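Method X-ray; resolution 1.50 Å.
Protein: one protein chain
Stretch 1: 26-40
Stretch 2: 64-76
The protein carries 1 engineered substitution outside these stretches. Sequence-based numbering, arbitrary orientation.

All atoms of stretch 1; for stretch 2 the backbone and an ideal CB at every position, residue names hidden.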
# COMPACT_ATOMS: atom_id res chain seq x y z
N HIS A 26 -4.27 16.86 -0.86
CA HIS A 26 -5.69 16.81 -0.52
C HIS A 26 -6.36 15.50 -0.88
O HIS A 26 -7.56 15.45 -1.15
CB HIS A 26 -6.45 18.01 -1.12
CG HIS A 26 -5.80 19.32 -0.83
ND1 HIS A 26 -5.47 19.73 0.44
CD2 HIS A 26 -5.39 20.31 -1.66
CE1 HIS A 26 -4.89 20.92 0.39
NE2 HIS A 26 -4.83 21.29 -0.88
N LYS A 27 -5.59 14.41 -0.86
CA LYS A 27 -6.20 13.09 -1.03
C LYS A 27 -7.09 12.75 0.18
O LYS A 27 -6.86 13.25 1.29
CB LYS A 27 -5.14 12.01 -1.22
CG LYS A 27 -4.18 12.25 -2.39
CD LYS A 27 -4.91 12.39 -3.72
CE LYS A 27 -5.68 11.13 -4.05
NZ LYS A 27 -6.26 11.18 -5.42
N ASP A 28 -8.09 11.91 -0.05
CA ASP A 28 -8.96 11.45 1.03
C ASP A 28 -8.24 10.39 1.85
O ASP A 28 -8.26 9.20 1.52
CB ASP A 28 -10.25 10.88 0.44
CG ASP A 28 -11.24 10.46 1.50
OD1 ASP A 28 -10.89 10.44 2.69
OD2 ASP A 28 -12.39 10.13 1.11
N MET A 29 -7.60 10.82 2.94
CA MET A 29 -6.72 9.94 3.69
C MET A 29 -7.47 8.80 4.36
O MET A 29 -6.90 7.72 4.60
CB MET A 29 -5.88 10.73 4.69
CG MET A 29 -5.05 11.85 4.04
SD MET A 29 -4.00 11.28 2.70
CE MET A 29 -2.81 10.27 3.60
N ASN A 30 -8.75 9.01 4.65
CA ASN A 30 -9.55 7.94 5.21
C ASN A 30 -9.60 6.70 4.31
O ASN A 30 -9.67 5.58 4.81
CB ASN A 30 -10.97 8.42 5.55
CG ASN A 30 -11.01 9.24 6.83
OD1 ASN A 30 -10.10 9.19 7.65
ND2 ASN A 30 -12.09 10.00 7.00
N LYS A 31 -9.53 6.89 3.00
CA LYS A 31 -9.56 5.74 2.09
C LYS A 31 -8.29 4.90 2.22
O LYS A 31 -8.33 3.67 2.20
CB LYS A 31 -9.74 6.19 0.64
CG LYS A 31 -11.08 6.85 0.34
CD LYS A 31 -11.24 7.06 -1.16
CE LYS A 31 -12.60 7.61 -1.52
NZ LYS A 31 -12.78 7.64 -3.00
N LEU A 32 -7.15 5.57 2.37
CA LEU A 32 -5.90 4.85 2.54
C LEU A 32 -5.87 4.17 3.91
O LEU A 32 -5.44 3.02 4.04
CB LEU A 32 -4.72 5.80 2.40
CG LEU A 32 -3.35 5.18 2.68
CD1 LEU A 32 -3.04 4.08 1.67
CD2 LEU A 32 -2.26 6.24 2.69
N LYS A 33 -6.34 4.88 4.93
CA LYS A 33 -6.37 4.33 6.28
C LYS A 33 -7.23 3.07 6.35
O LYS A 33 -6.86 2.10 7.01
CB LYS A 33 -6.85 5.39 7.28
CG LYS A 33 -5.83 6.52 7.47
CD LYS A 33 -6.39 7.66 8.30
CE LYS A 33 -5.37 8.79 8.39
NZ LYS A 33 -5.89 9.98 9.12
N TYR A 34 -8.37 3.07 5.65
CA TYR A 34 -9.25 1.91 5.70
C TYR A 34 -8.57 0.68 5.12
O TYR A 34 -8.61 -0.41 5.70
CB TYR A 34 -10.58 2.20 4.99
CG TYR A 34 -11.62 1.14 5.25
CD1 TYR A 34 -12.29 1.10 6.46
CD2 TYR A 34 -11.90 0.16 4.30
CE1 TYR A 34 -13.23 0.13 6.73
CE2 TYR A 34 -12.86 -0.82 4.56
CZ TYR A 34 -13.51 -0.83 5.78
OH TYR A 34 -14.46 -1.78 6.07
N LEU A 35 -7.91 0.86 3.98
CA LEU A 35 -7.16 -0.21 3.35
C LEU A 35 -6.03 -0.71 4.25
O LEU A 35 -5.85 -1.92 4.43
CB LEU A 35 -6.60 0.27 2.01
CG LEU A 35 -5.62 -0.66 1.30
CD1 LEU A 35 -6.22 -2.02 1.04
CD2 LEU A 35 -5.21 0.00 -0.01
N MET A 36 -5.27 0.22 4.81
CA MET A 36 -4.19 -0.15 5.72
C MET A 36 -4.70 -0.96 6.91
O MET A 36 -4.06 -1.92 7.32
CB MET A 36 -3.44 1.08 6.21
CG MET A 36 -2.68 1.83 5.13
SD MET A 36 -1.90 3.33 5.77
CE MET A 36 -0.68 2.63 6.84
N THR A 37 -5.85 -0.56 7.44
CA THR A 37 -6.42 -1.27 8.59
C THR A 37 -6.80 -2.71 8.24
O THR A 37 -6.58 -3.64 9.03
CB THR A 37 -7.58 -0.49 9.21
OG1 THR A 37 -7.10 0.78 9.66
CG2 THR A 37 -8.18 -1.25 10.37
N LEU A 38 -7.35 -2.92 7.05
CA LEU A 38 -7.67 -4.28 6.62
C LEU A 38 -6.42 -5.16 6.58
O LEU A 38 -6.43 -6.29 7.05
CB LEU A 38 -8.35 -4.26 5.25
CG LEU A 38 -9.74 -3.62 5.19
CD1 LEU A 38 -10.25 -3.62 3.75
CD2 LEU A 38 -10.74 -4.32 6.11
N LEU A 39 -5.34 -4.61 6.04
CA LEU A 39 -4.08 -5.33 5.98
C LEU A 39 -3.50 -5.60 7.38
O LEU A 39 -3.11 -6.72 7.69
CB LEU A 39 -3.07 -4.58 5.11
CG LEU A 39 -3.41 -4.64 3.62
CD1 LEU A 39 -2.79 -3.48 2.88
CD2 LEU A 39 -2.93 -5.96 3.04
N ILE A 40 -3.47 -4.56 8.21
CA ILE A 40 -2.94 -4.69 9.57
C ILE A 40 -3.72 -5.74 10.36
O ILE A 40 -3.12 -6.54 11.09
CB ILE A 40 -2.98 -3.33 10.29
CG1 ILE A 40 -1.88 -2.42 9.73
CG2 ILE A 40 -2.83 -3.50 11.81
CD1 ILE A 40 -2.05 -0.96 10.09
N UNK A 64 0.29 -4.59 -5.19
CA UNK A 64 -0.27 -3.34 -5.67
C UNK A 64 -1.77 -3.37 -5.38
O UNK A 64 -2.48 -4.24 -5.91
CB UNK A 64 0.01 -3.13 -7.16
N UNK A 65 -2.25 -2.46 -4.53
CA UNK A 65 -3.69 -2.27 -4.36
C UNK A 65 -4.08 -0.86 -4.77
O UNK A 65 -3.34 0.09 -4.49
CB UNK A 65 -4.11 -2.54 -2.91
N UNK A 66 -5.22 -0.71 -5.43
CA UNK A 66 -5.68 0.62 -5.83
C UNK A 66 -6.59 1.22 -4.77
O UNK A 66 -7.66 0.68 -4.49
CB UNK A 66 -6.41 0.55 -7.17
N UNK A 67 -6.15 2.32 -4.17
CA UNK A 67 -7.03 3.09 -3.29
C UNK A 67 -8.07 3.81 -4.15
O UNK A 67 -9.25 3.91 -3.79
CB UNK A 67 -6.23 4.09 -2.44
N UNK A 68 -7.62 4.33 -5.29
CA UNK A 68 -8.45 5.02 -6.28
C UNK A 68 -7.83 4.69 -7.64
O UNK A 68 -6.76 4.09 -7.69
CB UNK A 68 -8.52 6.53 -6.03
N UNK A 69 -8.49 5.07 -8.76
CA UNK A 69 -7.90 4.66 -10.04
C UNK A 69 -6.46 5.11 -10.26
O UNK A 69 -5.70 4.39 -10.91
CB UNK A 69 -8.76 5.20 -11.18
N UNK A 70 -6.07 6.27 -9.73
CA UNK A 70 -4.68 6.70 -9.83
C UNK A 70 -4.08 7.00 -8.46
O UNK A 70 -3.30 7.93 -8.29
CB UNK A 70 -4.57 7.94 -10.73
N UNK A 71 -4.44 6.17 -7.48
CA UNK A 71 -3.79 6.22 -6.17
C UNK A 71 -3.53 4.79 -5.75
O UNK A 71 -4.47 4.04 -5.46
CB UNK A 71 -4.64 6.96 -5.13
N UNK A 72 -2.25 4.42 -5.74
CA UNK A 72 -1.79 3.06 -5.52
C UNK A 72 -1.13 2.95 -4.16
O UNK A 72 -0.45 3.89 -3.72
CB UNK A 72 -0.82 2.63 -6.62
N UNK A 73 -1.30 1.80 -3.51
CA UNK A 73 -0.50 1.40 -2.36
C UNK A 73 0.37 0.22 -2.77
O UNK A 73 -0.16 -0.80 -3.24
CB UNK A 73 -1.38 1.04 -1.16
N UNK A 74 1.68 0.35 -2.61
CA UNK A 74 2.61 -0.76 -2.79
C UNK A 74 3.02 -1.24 -1.40
O UNK A 74 3.48 -0.45 -0.55
CB UNK A 74 3.83 -0.35 -3.62
N UNK A 75 2.85 -2.53 -1.16
CA UNK A 75 3.15 -3.11 0.15
C UNK A 75 3.72 -4.53 -0.03
O UNK A 75 3.58 -5.14 -1.09
CB UNK A 75 1.90 -3.14 1.03
N UNK A 76 4.36 -5.05 1.01
CA UNK A 76 4.83 -6.43 1.00
C UNK A 76 4.12 -7.17 2.12
O UNK A 76 3.94 -6.63 3.21
CB UNK A 76 6.35 -6.51 1.16

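Helix 29-40 and strand 71-76 run in similar directions, 29° apart, with axes 10.5 Å apart at closest approach, so side chains must fill the gap. At 64 the ideal CB has nothing of stretch 1 within 5.5 Å; the helix sets no limit, and the residue is Asp-64.

Position 65 points toward the helix, its ideal CB 4.0 Å from Leu-35 CD2. Something small and apolar suits this proximity. Ala-65 makes that contact with its CB alone. Position 66 points away, leaving the choice open; it is His-66.

At 67 the CB points toward the helix, 4.9 Å from Leu-35 CD2 and 5.1 Å from Leu-32 CA. That distance leaves room for a short apolar group, branched or not. Val-67 uses both methyls: CG1 lies 3.6 Å from Lys-31 CB, and CG2 3.8 Å from Leu-35 CD2.

Position 68 has extended angles (-147/172) and a CB 5.2 Å from Lys-27 NZ and 5.3 Å from Lys-31 NZ. Two amines favour an acid, although a neutral acceptor could also serve. Glu-68 accepts a hydrogen bond within a salt bridge from Lys-27, NZ to OE1 2.8 Å; Lys-31 NZ to Glu-68 OE2 is a long salt bridge at 3.7 Å, and a water accepts from Lys-31 NZ (2.8 Å to the water O) and donates weakly to Glu-68 OE2 (3.2 Å from the water O).

Positions 69 and 70 have no helix atom within 5.5 Å of their CBs. The phi of -57° at 69 is compatible with proline, and Pro-69 is found. At 70 many residues would do; Asp-70 receives a water hydrogen bond at its backbone O, and that water also accepts weakly from Lys-27 NZ.

Position 71 points toward stretch 1, with Lys-27 CE 4.4 Å from its CB and Leu-32 further along. A large, flat or long apolar group could span this region. Trp-71 has the largest covered area of the stretch, 109 Å². Lys-27 CB sits over one face, 3.9 Å from the six-membered ring centroid, while Asp-28 O meets the edge, 3.3 Å from Trp-71 CZ3. Leu-32 CB packs obliquely, 3.6 Å from Trp-71 CZ2.

Position 72 points away and is Ile-72. At 73 the ideal CB points toward the helix, 4.1 Å from Leu-35 CD2 and 4.5 Å from Leu-32 CD1; a medium aliphatic fits. Leu-73 places CD2 3.8 Å from Leu-35 CD2 and 3.9 Å from Leu-39 CD1.

Position 74 is out of reach: Ile-74. At 75, Leu-39 CD1 lies 5.1 Å from the CB, favouring a larger apolar or aromatic group. Tyr-75 offers its ring face, with Leu-39 CD1 4.1 Å from the centroid and 1° off the normal. Position 76 has no stretch 1 atom within 5.5 Å of its ideal CB, so the helix does not restrict it; it is Lys-76.

Stretch 2 (64-76) DAHVEPDWILIYK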
# COMPACT_ATOMS: atom_id res chain seq x y z
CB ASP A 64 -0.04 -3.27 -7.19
CG ASP A 64 -0.59 -2.00 -7.85
OD1 ASP A 64 -1.67 -1.49 -7.49
OD2 ASP A 64 0.06 -1.55 -8.82
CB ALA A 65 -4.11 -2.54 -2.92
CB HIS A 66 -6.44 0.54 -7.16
CG HIS A 66 -5.56 0.59 -8.38
ND1 HIS A 66 -4.75 -0.46 -8.76
CD2 HIS A 66 -5.40 1.56 -9.31
CE1 HIS A 66 -4.13 -0.14 -9.88
NE2 HIS A 66 -4.49 1.08 -10.23
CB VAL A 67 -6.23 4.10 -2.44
CG1 VAL A 67 -7.14 4.78 -1.41
CG2 VAL A 67 -5.05 3.40 -1.75
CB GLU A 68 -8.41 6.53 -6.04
CG GLU A 68 -8.97 6.95 -4.70
CD GLU A 68 -8.81 8.42 -4.41
OE1 GLU A 68 -8.18 9.14 -5.23
OE2 GLU A 68 -9.32 8.86 -3.36
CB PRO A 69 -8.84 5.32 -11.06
CG PRO A 69 -10.16 5.31 -10.38
CD PRO A 69 -9.84 5.64 -8.94
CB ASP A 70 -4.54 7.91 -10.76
CG ASP A 70 -3.09 8.20 -11.15
OD1 ASP A 70 -2.29 7.24 -11.28
OD2 ASP A 70 -2.74 9.39 -11.33
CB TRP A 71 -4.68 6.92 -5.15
CG TRP A 71 -4.05 7.12 -3.79
CD1 TRP A 71 -2.76 6.87 -3.43
CD2 TRP A 71 -4.70 7.65 -2.63
NE1 TRP A 71 -2.56 7.21 -2.11
CE2 TRP A 71 -3.74 7.69 -1.59
CE3 TRP A 71 -6.00 8.09 -2.35
CZ2 TRP A 71 -4.04 8.14 -0.31
CZ3 TRP A 71 -6.30 8.54 -1.07
CH2 TRP A 71 -5.33 8.56 -0.07
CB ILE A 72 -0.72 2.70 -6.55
CG1 ILE A 72 -1.20 2.98 -7.96
CG2 ILE A 72 -0.26 1.24 -6.40
CD1 ILE A 72 -2.24 2.05 -8.34
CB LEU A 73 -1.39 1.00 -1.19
CG LEU A 73 -0.63 0.33 -0.04
CD1 LEU A 73 0.26 1.33 0.66
CD2 LEU A 73 -1.57 -0.32 0.97
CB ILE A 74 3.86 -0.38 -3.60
CG1 ILE A 74 3.49 -0.02 -5.04
CG2 ILE A 74 4.87 -1.52 -3.59
CD1 ILE A 74 4.67 0.50 -5.86
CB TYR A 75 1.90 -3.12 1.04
CG TYR A 75 0.84 -4.08 0.55
CD1 TYR A 75 -0.03 -3.72 -0.47
CD2 TYR A 75 0.73 -5.35 1.09
CE1 TYR A 75 -0.99 -4.60 -0.94
CE2 TYR A 75 -0.21 -6.24 0.64
CZ TYR A 75 -1.06 -5.87 -0.38
OH TYR A 75 -2.00 -6.77 -0.82
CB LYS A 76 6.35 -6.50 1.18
CG LYS A 76 6.87 -7.92 1.37
CD LYS A 76 8.39 -7.97 1.40
CE LYS A 76 8.98 -7.80 0.02
NZ LYS A 76 10.47 -7.80 0.07
O HOH W 1 -3.36 10.12 -6.55
O HOH W 2 -12.08 9.64 -4.82
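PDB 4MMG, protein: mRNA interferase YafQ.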